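Long-range contact in single-stranded DNA-binding protein (Enterobacter phage Enc34, PDB 5ODK), which probably binds single-stranded DNA through an OB fold in phage DNA replication: residues S31-Y39 against P132-G141. Numbering follows the deposited sequence.
Sequences SYPHLDKPY and PNEIAEEIYG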
loop_
_atom_site.group_PDB
_atom_site.type_symbol
_atom_site.label_atom_id
_atom_site.label_comp_id
_atom_site.label_asym_id
_atom_site.label_seq_id
_atom_site.Cartn_x
_atom_site.Cartn_y
_atom_site.Cartn_z
ATOM N N SER A 31 -5.254 -7.162 3.618
ATOM C CA SER A 31 -6.445 -7.771 3.091
ATOM C C SER A 31 -6.156 -8.162 1.624
ATOM O O SER A 31 -5.394 -7.506 0.926
ATOM C CB SER A 31 -7.521 -6.701 3.220
ATOM O OG SER A 31 -8.706 -7.099 2.644
ATOM N N TYR A 32 -6.767 -9.256 1.178
ATOM C CA TYR A 32 -6.672 -9.685 -0.215
ATOM C C TYR A 32 -5.235 -9.727 -0.742
ATOM O O TYR A 32 -4.947 -9.255 -1.836
ATOM C CB TYR A 32 -7.554 -8.818 -1.121
ATOM C CG TYR A 32 -8.986 -8.753 -0.703
ATOM C CD1 TYR A 32 -9.792 -9.868 -0.766
ATOM C CD2 TYR A 32 -9.546 -7.558 -0.266
ATOM C CE1 TYR A 32 -11.123 -9.813 -0.393
ATOM C CE2 TYR A 32 -10.870 -7.496 0.114
ATOM C CZ TYR A 32 -11.651 -8.631 0.059
ATOM O OH TYR A 32 -12.985 -8.607 0.413
ATOM N N PRO A 33 -4.307 -10.360 0.016
ATOM C CA PRO A 33 -2.950 -10.442 -0.512
ATOM C C PRO A 33 -2.835 -11.350 -1.737
ATOM O O PRO A 33 -3.392 -12.468 -1.735
ATOM C CB PRO A 33 -2.145 -11.037 0.635
ATOM C CG PRO A 33 -3.160 -11.845 1.399
ATOM C CD PRO A 33 -4.417 -11.003 1.318
ATOM N N HIS A 34 -2.134 -10.846 -2.743
ATOM C CA HIS A 34 -1.712 -11.606 -3.932
ATOM C C HIS A 34 -0.266 -11.304 -4.167
ATOM O O HIS A 34 0.115 -10.525 -5.013
ATOM C CB HIS A 34 -2.578 -11.295 -5.128
ATOM C CG HIS A 34 -3.981 -11.754 -4.972
ATOM N ND1 HIS A 34 -4.336 -13.089 -5.034
ATOM C CD2 HIS A 34 -5.104 -11.079 -4.680
ATOM C CE1 HIS A 34 -5.636 -13.210 -4.833
ATOM N NE2 HIS A 34 -6.130 -11.998 -4.627
ATOM N N LEU A 35 0.544 -11.946 -3.331
ATOM C CA LEU A 35 1.994 -11.763 -3.294
ATOM C C LEU A 35 2.755 -12.980 -3.802
ATOM O O LEU A 35 3.954 -12.901 -4.070
ATOM C CB LEU A 35 2.459 -11.454 -1.888
ATOM C CG LEU A 35 1.794 -10.270 -1.204
ATOM C CD1 LEU A 35 2.330 -10.113 0.206
ATOM C CD2 LEU A 35 1.949 -8.969 -1.980
ATOM N N ASP A 36 2.043 -14.094 -3.877
ATOM C CA ASP A 36 2.625 -15.377 -4.214
ATOM C C ASP A 36 2.817 -15.551 -5.695
ATOM O O ASP A 36 3.876 -16.058 -6.147
ATOM C CB ASP A 36 1.788 -16.512 -3.587
ATOM C CG ASP A 36 0.321 -16.510 -3.935
ATOM O OD1 ASP A 36 -0.264 -15.443 -4.301
ATOM O OD2 ASP A 36 -0.310 -17.587 -3.780
ATOM N N LYS A 37 1.763 -15.229 -6.424
ATOM C CA LYS A 37 1.688 -15.373 -7.836
ATOM C C LYS A 37 0.789 -14.230 -8.298
ATOM O O LYS A 37 -0.146 -13.787 -7.585
ATOM C CB LYS A 37 1.103 -16.753 -8.240
ATOM C CG LYS A 37 2.008 -17.930 -7.882
ATOM C CD LYS A 37 1.481 -19.280 -8.312
ATOM C CE LYS A 37 2.375 -20.380 -7.763
ATOM N NZ LYS A 37 1.848 -21.691 -8.195
ATOM N N PRO A 38 1.043 -13.752 -9.520
ATOM C CA PRO A 38 0.191 -12.667 -9.974
ATOM C C PRO A 38 -1.178 -13.166 -10.414
ATOM O O PRO A 38 -1.369 -14.351 -10.674
ATOM C CB PRO A 38 0.994 -12.032 -11.109
ATOM C CG PRO A 38 1.884 -13.124 -11.607
ATOM C CD PRO A 38 2.128 -14.063 -10.466
ATOM N N TYR A 39 -2.103 -12.222 -10.439
ATOM C CA TYR A 39 -3.531 -12.464 -10.332
ATOM C C TYR A 39 -4.267 -11.329 -11.027
ATOM O O TYR A 39 -3.656 -10.543 -11.771
ATOM C CB TYR A 39 -3.868 -12.503 -8.831
ATOM C CG TYR A 39 -5.329 -12.625 -8.483
ATOM C CD1 TYR A 39 -5.957 -13.878 -8.406
ATOM C CD2 TYR A 39 -6.085 -11.492 -8.206
ATOM C CE1 TYR A 39 -7.302 -13.986 -8.074
ATOM C CE2 TYR A 39 -7.426 -11.588 -7.875
ATOM C CZ TYR A 39 -8.036 -12.829 -7.805
ATOM O OH TYR A 39 -9.374 -12.905 -7.475
ATOM N N PRO A 132 6.225 -19.484 -3.476
ATOM C CA PRO A 132 4.856 -18.970 -3.462
ATOM C C PRO A 132 3.978 -19.517 -2.331
ATOM O O PRO A 132 3.250 -18.753 -1.680
ATOM C CB PRO A 132 4.324 -19.332 -4.844
ATOM C CG PRO A 132 5.564 -19.288 -5.709
ATOM C CD PRO A 132 6.646 -19.856 -4.836
ATOM N N ASN A 133 4.047 -20.826 -2.071
ATOM C CA ASN A 133 3.221 -21.377 -1.006
ATOM C C ASN A 133 3.598 -20.769 0.351
ATOM O O ASN A 133 2.725 -20.483 1.175
ATOM C CB ASN A 133 3.332 -22.909 -0.911
ATOM C CG ASN A 133 2.695 -23.682 -2.074
ATOM O OD1 ASN A 133 2.773 -24.914 -2.073
ATOM N ND2 ASN A 133 2.026 -23.033 -2.986
ATOM N N GLU A 134 4.881 -20.571 0.596
ATOM C CA GLU A 134 5.330 -19.971 1.866
ATOM C C GLU A 134 4.875 -18.519 1.971
ATOM O O GLU A 134 4.436 -18.075 3.029
ATOM C CB GLU A 134 6.832 -20.075 2.071
ATOM C CG GLU A 134 7.416 -21.464 2.275
ATOM C CD GLU A 134 8.933 -21.458 2.321
ATOM O OE1 GLU A 134 9.504 -20.350 2.596
ATOM O OE2 GLU A 134 9.551 -22.575 2.148
ATOM N N ILE A 135 4.973 -17.788 0.871
ATOM C CA ILE A 135 4.508 -16.386 0.852
ATOM C C ILE A 135 3.035 -16.314 1.194
ATOM O O ILE A 135 2.613 -15.485 2.006
ATOM C CB ILE A 135 4.835 -15.775 -0.515
ATOM C CG1 ILE A 135 6.341 -15.506 -0.618
ATOM C CG2 ILE A 135 4.042 -14.508 -0.787
ATOM C CD1 ILE A 135 6.825 -15.156 -1.989
ATOM N N ALA A 136 2.238 -17.182 0.589
ATOM C CA ALA A 136 0.803 -17.162 0.844
ATOM C C ALA A 136 0.475 -17.524 2.298
ATOM O O ALA A 136 -0.454 -16.991 2.877
ATOM C CB ALA A 136 0.049 -18.058 -0.131
ATOM N N GLU A 137 1.204 -18.499 2.863
ATOM C CA GLU A 137 0.998 -18.878 4.254
ATOM C C GLU A 137 1.422 -17.787 5.239
ATOM O O GLU A 137 0.772 -17.586 6.282
ATOM C CB GLU A 137 1.847 -20.106 4.613
ATOM C CG GLU A 137 1.355 -21.427 4.134
ATOM C CD GLU A 137 2.127 -22.594 4.721
ATOM O OE1 GLU A 137 3.248 -22.426 5.273
ATOM O OE2 GLU A 137 1.591 -23.698 4.603
ATOM N N GLU A 138 2.551 -17.137 4.942
ATOM C CA GLU A 138 3.154 -16.164 5.865
ATOM C C GLU A 138 2.269 -14.924 5.989
ATOM O O GLU A 138 2.035 -14.417 7.087
ATOM C CB GLU A 138 4.546 -15.722 5.363
ATOM C CG GLU A 138 5.321 -14.674 6.188
ATOM C CD GLU A 138 6.041 -15.257 7.374
ATOM O OE1 GLU A 138 6.245 -16.499 7.393
ATOM O OE2 GLU A 138 6.409 -14.469 8.267
ATOM N N ILE A 139 1.852 -14.398 4.852
ATOM C CA ILE A 139 1.115 -13.112 4.815
ATOM C C ILE A 139 -0.310 -13.390 4.317
ATOM O O ILE A 139 -0.607 -13.410 3.128
ATOM C CB ILE A 139 1.901 -12.043 4.025
ATOM C CG1 ILE A 139 3.233 -11.778 4.746
ATOM C CG2 ILE A 139 1.077 -10.763 3.903
ATOM C CD1 ILE A 139 4.189 -10.908 3.990
ATOM N N TYR A 140 -1.199 -13.601 5.269
ATOM C CA TYR A 140 -2.586 -13.918 5.003
ATOM C C TYR A 140 -3.428 -12.678 5.294
ATOM O O TYR A 140 -3.062 -11.869 6.147
ATOM C CB TYR A 140 -3.026 -15.134 5.850
ATOM C CG TYR A 140 -2.734 -14.962 7.319
ATOM C CD1 TYR A 140 -1.514 -15.330 7.861
ATOM C CD2 TYR A 140 -3.649 -14.350 8.160
ATOM C CE1 TYR A 140 -1.202 -15.082 9.177
ATOM C CE2 TYR A 140 -3.355 -14.106 9.491
ATOM C CZ TYR A 140 -2.128 -14.472 9.998
ATOM O OH TYR A 140 -1.820 -14.221 11.293
ATOM N N GLY A 141 -4.604 -12.599 4.681
ATOM C CA GLY A 141 -5.506 -11.489 4.949
ATOM C C GLY A 141 -5.876 -11.506 6.416
ATOM O O GLY A 141 -6.326 -12.538 6.939
HETATM O O HOH W 1 0.763 -20.081 -3.417
#
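Leu35 and Ile135 meet through CB of the leucine and the CG2 methyl of the isoleucine, 3.6 Å apart, where the loop after OB-fold strand 28-34 packs against the short helix 132-138, while the strand end itself lies on residues 139-141 that follow the helix. Four residues on, just past the end of the helix, Ile139 CG2 approaches Leu35 CD1 at 4.0 Å, the two side chains crossing at about a right angle. The CG2 methyl of Ile135 also lies against the backbone carbonyl carbon of Leu35, packing on main chain as well as side chain. Toward Gly141 the partner is backbone: Pro33 CG sits 3.5 Å from Ile139 O, and its CD lies near Gly141 N.

At the start of the helix, Asp36 CB rests 3.3 Å from Pro132 O, a carbonyl already used by Ala136 N in the first helical turn. Lys37 crosses the Pro132 ring at about a right angle, with CE 3.7 Å from Pro132 CB; CG and CE do the touching, and the chain runs extended across the ring.

Further out, Leu166 of strand 159-173 touches Leu35, while Val121 of strand 120-122 contacts both isoleucines, joining this apolar layer to the sheet. The polar link is indirect. With chi1 at 55°, Asp36 CG stands between its backbone N and carbonyl carbon, and OD2 passes beside Ala136 CB to accept a bond from a water at 2.7 Å; that water in turn accepts from Asn133 ND2 at 3.2 Å.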